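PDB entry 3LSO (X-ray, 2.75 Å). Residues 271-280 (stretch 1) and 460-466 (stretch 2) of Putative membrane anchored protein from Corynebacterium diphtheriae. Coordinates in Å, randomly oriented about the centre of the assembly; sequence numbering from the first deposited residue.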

# COMPACT_ATOMS: atom_id res chain seq x y z
N GLY B 271 -2.50 20.09 18.39
CA GLY B 271 -3.65 20.21 17.48
C GLY B 271 -3.41 19.99 15.98
O GLY B 271 -4.37 19.82 15.23
N TYR B 272 -2.15 19.98 15.55
CA TYR B 272 -1.79 19.89 14.13
C TYR B 272 -2.15 18.55 13.44
O TYR B 272 -2.38 17.54 14.11
CB TYR B 272 -0.29 20.20 13.94
N ASN B 273 -2.23 18.56 12.10
CA ASN B 273 -2.35 17.33 11.31
C ASN B 273 -1.11 17.15 10.45
O ASN B 273 -1.15 17.44 9.26
CB ASN B 273 -3.57 17.36 10.39
CG ASN B 273 -4.88 17.62 11.12
OD1 ASN B 273 -5.65 18.49 10.72
ND2 ASN B 273 -5.15 16.84 12.17
N PRO B 274 -0.00 16.66 11.03
CA PRO B 274 1.24 16.71 10.27
C PRO B 274 1.40 15.55 9.28
O PRO B 274 2.37 15.52 8.52
CB PRO B 274 2.31 16.64 11.36
CG PRO B 274 1.70 15.78 12.40
CD PRO B 274 0.20 16.04 12.36
N ALA B 275 0.45 14.61 9.29
CA ALA B 275 0.52 13.44 8.43
C ALA B 275 -0.63 13.36 7.41
O ALA B 275 -1.70 13.94 7.60
CB ALA B 275 0.61 12.17 9.26
N PRO B 276 -0.40 12.65 6.29
CA PRO B 276 -1.52 12.44 5.42
C PRO B 276 -2.51 11.51 6.12
O PRO B 276 -2.11 10.72 6.97
CB PRO B 276 -0.89 11.73 4.23
CG PRO B 276 0.52 12.18 4.25
CD PRO B 276 0.85 12.18 5.68
N ASP B 277 -3.79 11.65 5.76
CA ASP B 277 -4.84 10.77 6.25
C ASP B 277 -4.72 9.39 5.62
O ASP B 277 -4.30 9.25 4.47
CB ASP B 277 -6.23 11.33 5.89
CG ASP B 277 -6.53 12.71 6.52
OD1 ASP B 277 -6.19 12.96 7.71
OD2 ASP B 277 -7.15 13.54 5.81
N GLY B 278 -5.08 8.36 6.38
CA GLY B 278 -5.23 7.02 5.82
C GLY B 278 -6.69 6.71 5.50
O GLY B 278 -7.55 7.04 6.29
N GLU B 279 -6.95 6.10 4.34
CA GLU B 279 -8.31 5.68 3.98
C GLU B 279 -8.38 4.24 3.62
O GLU B 279 -7.45 3.70 3.03
CB GLU B 279 -8.89 6.52 2.82
CG GLU B 279 -9.82 7.62 3.30
CD GLU B 279 -10.59 8.36 2.22
OE1 GLU B 279 -10.76 7.88 1.06
OE2 GLU B 279 -11.07 9.46 2.56
N THR B 280 -9.49 3.60 3.95
CA THR B 280 -9.82 2.29 3.38
C THR B 280 -11.34 2.20 3.08
O THR B 280 -12.12 3.08 3.48
CB THR B 280 -9.28 1.12 4.28
OG1 THR B 280 -9.08 -0.06 3.50
CG2 THR B 280 -10.23 0.81 5.41
N ALA B 460 -16.81 16.51 1.21
CA ALA B 460 -15.37 16.52 1.34
C ALA B 460 -15.04 16.42 2.82
O ALA B 460 -15.76 16.95 3.66
CB ALA B 460 -14.79 17.79 0.75
N LEU B 461 -13.96 15.73 3.11
CA LEU B 461 -13.32 15.86 4.41
C LEU B 461 -12.96 17.32 4.67
O LEU B 461 -12.44 17.99 3.78
CB LEU B 461 -12.03 15.06 4.43
CG LEU B 461 -12.07 13.57 4.67
CD1 LEU B 461 -10.64 13.07 4.57
CD2 LEU B 461 -12.65 13.27 6.03
N PRO B 462 -13.23 17.80 5.90
CA PRO B 462 -12.72 19.11 6.35
C PRO B 462 -11.20 19.23 6.18
O PRO B 462 -10.46 18.32 6.57
CB PRO B 462 -13.08 19.14 7.85
CG PRO B 462 -13.65 17.76 8.18
CD PRO B 462 -14.16 17.22 6.88
N GLU B 463 -10.77 20.34 5.59
CA GLU B 463 -9.35 20.61 5.35
C GLU B 463 -8.52 20.29 6.60
O GLU B 463 -8.96 20.56 7.72
CB GLU B 463 -9.14 22.09 4.92
N ARG B 464 -7.35 19.68 6.41
CA ARG B 464 -6.44 19.45 7.54
C ARG B 464 -5.69 20.73 7.94
O ARG B 464 -5.53 21.64 7.12
CB ARG B 464 -5.49 18.28 7.25
CG ARG B 464 -5.00 18.16 5.82
CD ARG B 464 -4.39 16.78 5.59
NE ARG B 464 -3.25 16.51 6.47
CZ ARG B 464 -1.98 16.72 6.14
NH1 ARG B 464 -1.66 17.21 4.94
NH2 ARG B 464 -1.01 16.45 7.00
N LYS B 465 -5.27 20.81 9.20
CA LYS B 465 -4.55 21.99 9.71
C LYS B 465 -3.05 21.69 9.92
O LYS B 465 -2.70 20.75 10.63
CB LYS B 465 -5.19 22.50 11.00
N ILE B 466 -2.19 22.48 9.26
CA ILE B 466 -0.73 22.33 9.37
C ILE B 466 -0.08 23.54 10.03
O ILE B 466 -0.47 24.68 9.76
CB ILE B 466 -0.12 22.08 7.99

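The contact joins a stretch that is loop up to D277 and strand from G278 to a second stretch with no regular helix or strand. The two lie far apart in the chain and run in roughly opposite directions, 153° apart. Together they bury 411 Å². R464, N273 and K465 account for most of it.

N273 and K465 hold the backbones together. The backbone N of N273 donates a hydrogen bond to O of K465, at 2.7 Å. The backbone N of K465 donates in return to the side-chain OD1 of N273, at 2.8 Å. The N-H...acceptor angles are 160° and 170°, so both bonds are well directed. N273 therefore uses its main chain in one bond and its side chain in the other, and both polar backbone atoms of K465 are paired. The CA-to-CB bond of N273 points toward the other stretch, and chi1 is in the m well, which brings OD1 to the amide. ND2 of N273 is hydrogen-bonded elsewhere in the structure. The K465 side chain is not modelled beyond CB, so its contribution here is seen mainly through the backbone.

R464 covers the most surface, 109 Å². Its CA-to-CB bond points toward stretch 1, and the long side chain carries the guanidinium to the backbone of N273 through P276. NH2 of R464 lies 2.5 Å from O of N273 and 2.7 Å from O of A275. The first is very short, but the geometry does not settle whether the two are hydrogen bonds. N of P276 lies over one face of the guanidinium, 3.9 Å from NH2 of R464. C of P274 sits at the edge, near its plane.

Farther along, the contact is looser. CD1 of L461 is 3.7 Å from OD2 of D277 and 4.2 Å from OE2 of E279. An aliphatic methyl group offers these carboxylate oxygens packing only; both oxygens are hydrogen-bonded elsewhere.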